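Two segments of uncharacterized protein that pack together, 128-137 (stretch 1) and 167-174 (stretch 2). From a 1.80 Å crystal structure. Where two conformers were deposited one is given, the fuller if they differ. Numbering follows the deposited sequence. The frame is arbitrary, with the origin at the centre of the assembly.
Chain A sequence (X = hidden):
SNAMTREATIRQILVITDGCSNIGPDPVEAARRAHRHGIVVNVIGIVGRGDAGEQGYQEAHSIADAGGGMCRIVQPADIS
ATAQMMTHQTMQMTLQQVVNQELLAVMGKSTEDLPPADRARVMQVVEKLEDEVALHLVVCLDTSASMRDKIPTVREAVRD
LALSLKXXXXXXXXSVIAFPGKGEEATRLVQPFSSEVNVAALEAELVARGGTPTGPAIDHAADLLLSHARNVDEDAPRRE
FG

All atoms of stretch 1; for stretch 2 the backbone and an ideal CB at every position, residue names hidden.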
# COMPACT_ATOMS: atom_id res chain seq x y z
N LYS A 128 -10.06 0.50 -17.69
CA LYS A 128 -8.94 0.04 -18.52
C LYS A 128 -7.63 0.43 -17.85
O LYS A 128 -6.72 -0.40 -17.73
CB LYS A 128 -9.05 0.62 -19.93
CG LYS A 128 -7.94 0.17 -20.90
CD LYS A 128 -8.16 0.79 -22.29
CE LYS A 128 -7.22 0.20 -23.34
NZ LYS A 128 -7.50 -1.25 -23.54
N LEU A 129 -7.53 1.67 -17.37
CA LEU A 129 -6.32 2.10 -16.66
C LEU A 129 -6.08 1.22 -15.43
O LEU A 129 -4.94 0.83 -15.15
CB LEU A 129 -6.43 3.57 -16.21
CG LEU A 129 -6.34 4.57 -17.37
CD1 LEU A 129 -6.75 5.96 -16.93
CD2 LEU A 129 -4.90 4.57 -17.89
N GLU A 130 -7.15 0.90 -14.70
CA GLU A 130 -7.01 0.08 -13.49
C GLU A 130 -6.38 -1.28 -13.81
O GLU A 130 -5.71 -1.87 -12.95
CB GLU A 130 -8.37 -0.09 -12.80
CG GLU A 130 -8.28 -0.95 -11.55
CD GLU A 130 -9.55 -0.93 -10.70
OE1 GLU A 130 -10.55 -0.30 -11.12
OE2 GLU A 130 -9.52 -1.55 -9.61
N ASP A 131 -6.57 -1.76 -15.04
CA ASP A 131 -5.98 -3.03 -15.45
C ASP A 131 -4.58 -2.89 -16.04
O ASP A 131 -3.75 -3.80 -15.92
CB ASP A 131 -6.89 -3.73 -16.48
CG ASP A 131 -6.30 -5.04 -16.98
OD1 ASP A 131 -6.13 -5.97 -16.16
OD2 ASP A 131 -5.99 -5.14 -18.19
N GLU A 132 -4.32 -1.75 -16.69
CA GLU A 132 -3.16 -1.61 -17.58
C GLU A 132 -1.99 -0.79 -17.08
O GLU A 132 -0.87 -0.97 -17.56
CB GLU A 132 -3.61 -1.08 -18.96
CG GLU A 132 -4.44 -2.06 -19.70
CD GLU A 132 -4.91 -1.53 -21.05
OE1 GLU A 132 -4.51 -0.40 -21.41
OE2 GLU A 132 -5.66 -2.25 -21.74
N VAL A 133 -2.21 0.11 -16.12
CA VAL A 133 -1.08 0.90 -15.62
C VAL A 133 -0.12 0.01 -14.84
O VAL A 133 -0.50 -1.06 -14.34
CB VAL A 133 -1.52 2.12 -14.73
CG1 VAL A 133 -2.47 3.06 -15.50
CG2 VAL A 133 -2.14 1.67 -13.39
N ALA A 134 1.13 0.44 -14.73
CA ALA A 134 2.07 -0.21 -13.84
C ALA A 134 1.61 0.04 -12.40
O ALA A 134 1.05 1.09 -12.10
CB ALA A 134 3.51 0.31 -14.08
N LEU A 135 1.83 -0.95 -11.54
CA LEU A 135 1.48 -0.81 -10.13
C LEU A 135 2.75 -1.06 -9.35
O LEU A 135 3.34 -2.15 -9.44
CB LEU A 135 0.42 -1.84 -9.74
CG LEU A 135 0.14 -1.97 -8.24
CD1 LEU A 135 -0.22 -0.62 -7.64
CD2 LEU A 135 -0.97 -2.99 -8.01
N HIS A 136 3.19 -0.06 -8.59
CA HIS A 136 4.39 -0.24 -7.76
C HIS A 136 3.91 -0.21 -6.31
O HIS A 136 3.29 0.75 -5.90
CB HIS A 136 5.39 0.90 -7.96
CG HIS A 136 5.95 0.95 -9.34
ND1 HIS A 136 6.73 2.00 -9.78
CD2 HIS A 136 5.86 0.09 -10.38
CE1 HIS A 136 7.10 1.79 -11.03
NE2 HIS A 136 6.58 0.63 -11.42
N LEU A 137 4.21 -1.26 -5.56
CA LEU A 137 3.61 -1.46 -4.25
C LEU A 137 4.69 -1.89 -3.28
O LEU A 137 5.44 -2.85 -3.56
CB LEU A 137 2.57 -2.59 -4.34
CG LEU A 137 1.95 -3.09 -3.03
CD1 LEU A 137 1.18 -2.00 -2.32
CD2 LEU A 137 1.05 -4.33 -3.23
N UNK A 167 -2.84 -10.97 -12.08
CA UNK A 167 -3.88 -11.19 -13.08
C UNK A 167 -4.02 -9.98 -14.02
O UNK A 167 -4.33 -10.14 -15.20
CB UNK A 167 -5.22 -11.48 -12.39
N UNK A 168 -3.79 -8.78 -13.49
CA UNK A 168 -3.85 -7.53 -14.26
C UNK A 168 -2.94 -7.58 -15.48
O UNK A 168 -1.91 -8.26 -15.45
CB UNK A 168 -3.46 -6.34 -13.38
N UNK A 169 -3.30 -6.85 -16.54
CA UNK A 169 -2.44 -6.75 -17.71
C UNK A 169 -1.18 -5.99 -17.38
O UNK A 169 -0.11 -6.32 -17.87
CB UNK A 169 -3.18 -6.07 -18.87
N UNK A 170 -1.31 -4.95 -16.57
CA UNK A 170 -0.19 -4.05 -16.37
C UNK A 170 0.88 -4.66 -15.48
O UNK A 170 0.62 -5.59 -14.73
CB UNK A 170 -0.68 -2.73 -15.77
N UNK A 171 2.09 -4.12 -15.55
CA UNK A 171 3.18 -4.71 -14.76
C UNK A 171 2.98 -4.50 -13.27
O UNK A 171 2.46 -3.46 -12.84
CB UNK A 171 4.52 -4.12 -15.18
N UNK A 172 3.41 -5.50 -12.50
CA UNK A 172 3.42 -5.44 -11.05
C UNK A 172 4.86 -5.42 -10.55
O UNK A 172 5.68 -6.27 -10.93
CB UNK A 172 2.65 -6.62 -10.45
N UNK A 173 5.16 -4.47 -9.67
CA UNK A 173 6.44 -4.47 -8.97
C UNK A 173 6.13 -4.38 -7.49
O UNK A 173 5.62 -3.37 -7.02
CB UNK A 173 7.34 -3.32 -9.43
N UNK A 174 6.38 -5.46 -6.76
CA UNK A 174 6.10 -5.48 -5.32
C UNK A 174 7.39 -5.68 -4.55
O UNK A 174 8.22 -6.56 -4.87
CB UNK A 174 5.10 -6.58 -4.97

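Position 167 makes few demands: no atom of stretch 1 lies within 5.5 Å of its ideal CB, so almost any residue would fit. It is Val167, whose backbone O shares a water with Asp131 OD1.

At position 168 CA-to-CB runs sideways, with the ideal CB 3.6 Å from Asp131 O. Beyond it the helix runs out, leaving the carbonyls of Glu130 and Val133 as acceptors within reach of a long side chain. A long donor suits best, lysine or arginine. The residue is Arg168. Its NH1 donates to Glu130 O (2.9 Å) and its NH2 to Val133 O (2.6 Å), with a weak second bond from NH1 to Val133 O (3.1 Å). Both acceptors lie at the guanidinium edge, while Asp131 O sits over one face and Leu135 CB over the opposite one.

Position 169 points toward stretch 1, and its ideal CB is a tight 3.0 Å from Asp131 OD2. A small donor is favoured, serine or perhaps threonine. It is Ser169: OG donates to Asp131 OD2 (2.6 Å), and backbone N to Asp131 OD1 (3.0 Å), so one carboxylate holds both.

Position 170 has the strictest rule. An ideal CB would lie 2.2 Å from Val133 O and 2.5 Å from Glu132 O, both clashes. Its phi/psi of -75/160 is open to most residues, so it is the lack of room for a CB that calls for glycine. Gly170 lets the two stretches approach to 4.0 Å between its CA and Glu132 CA, and its N donates to Asp131 O (2.8 Å).

At position 171 CB points sideways, 4.7 Å from Ala134 CB, and phi is -69°. The backbone N meets no acceptor in stretch 1, so proline is allowed, as are small apolar residues. Pro171 lays CG 3.6 Å from Ala134 CB, while its O accepts from Leu135 N (2.9 Å).

From 172 onward the strands pair in parallel, and side chains alternate. Position 172 shares a face with Leu135 and Leu137, inviting an aliphatic residue; Leu172 brings CD1 to 4.0 Å from Leu135 CD2.

Position 173 lies on the other face, its ideal CB 3.8 Å from His136 CD2. A small residue fits easily beside the ring, and Ala173 does so. Its N donates to Leu135 O (3.0 Å) and its O accepts from Leu137 N (2.9 Å).

Position 174 returns to the leucine face, where aliphatic residues suit the extended backbone. Val174 places CG2 4.3 Å from Leu137 CD2.

Stretch 2, residues 167-174: VRSGPLAV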
# COMPACT_ATOMS: atom_id res chain seq x y z
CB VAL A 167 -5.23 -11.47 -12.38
CG1 VAL A 167 -6.37 -11.52 -13.38
CG2 VAL A 167 -5.15 -12.78 -11.59
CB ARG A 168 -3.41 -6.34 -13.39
CG ARG A 168 -4.30 -6.00 -12.19
CD ARG A 168 -3.85 -4.65 -11.56
NE ARG A 168 -2.46 -4.39 -11.92
CZ ARG A 168 -2.03 -3.29 -12.54
NH1 ARG A 168 -2.87 -2.30 -12.87
NH2 ARG A 168 -0.75 -3.19 -12.83
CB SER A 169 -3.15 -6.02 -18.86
OG SER A 169 -4.30 -6.73 -19.25
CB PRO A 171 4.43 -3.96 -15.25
CG PRO A 171 3.93 -2.72 -15.91
CD PRO A 171 2.54 -3.01 -16.42
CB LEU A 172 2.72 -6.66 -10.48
CG LEU A 172 2.76 -6.79 -8.96
CD1 LEU A 172 2.00 -5.62 -8.30
CD2 LEU A 172 2.18 -8.12 -8.54
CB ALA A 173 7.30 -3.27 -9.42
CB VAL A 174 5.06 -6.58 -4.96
CG1 VAL A 174 5.58 -7.95 -5.36
CG2 VAL A 174 4.72 -6.56 -3.47
O HOH W 1 -6.52 -8.76 -16.91
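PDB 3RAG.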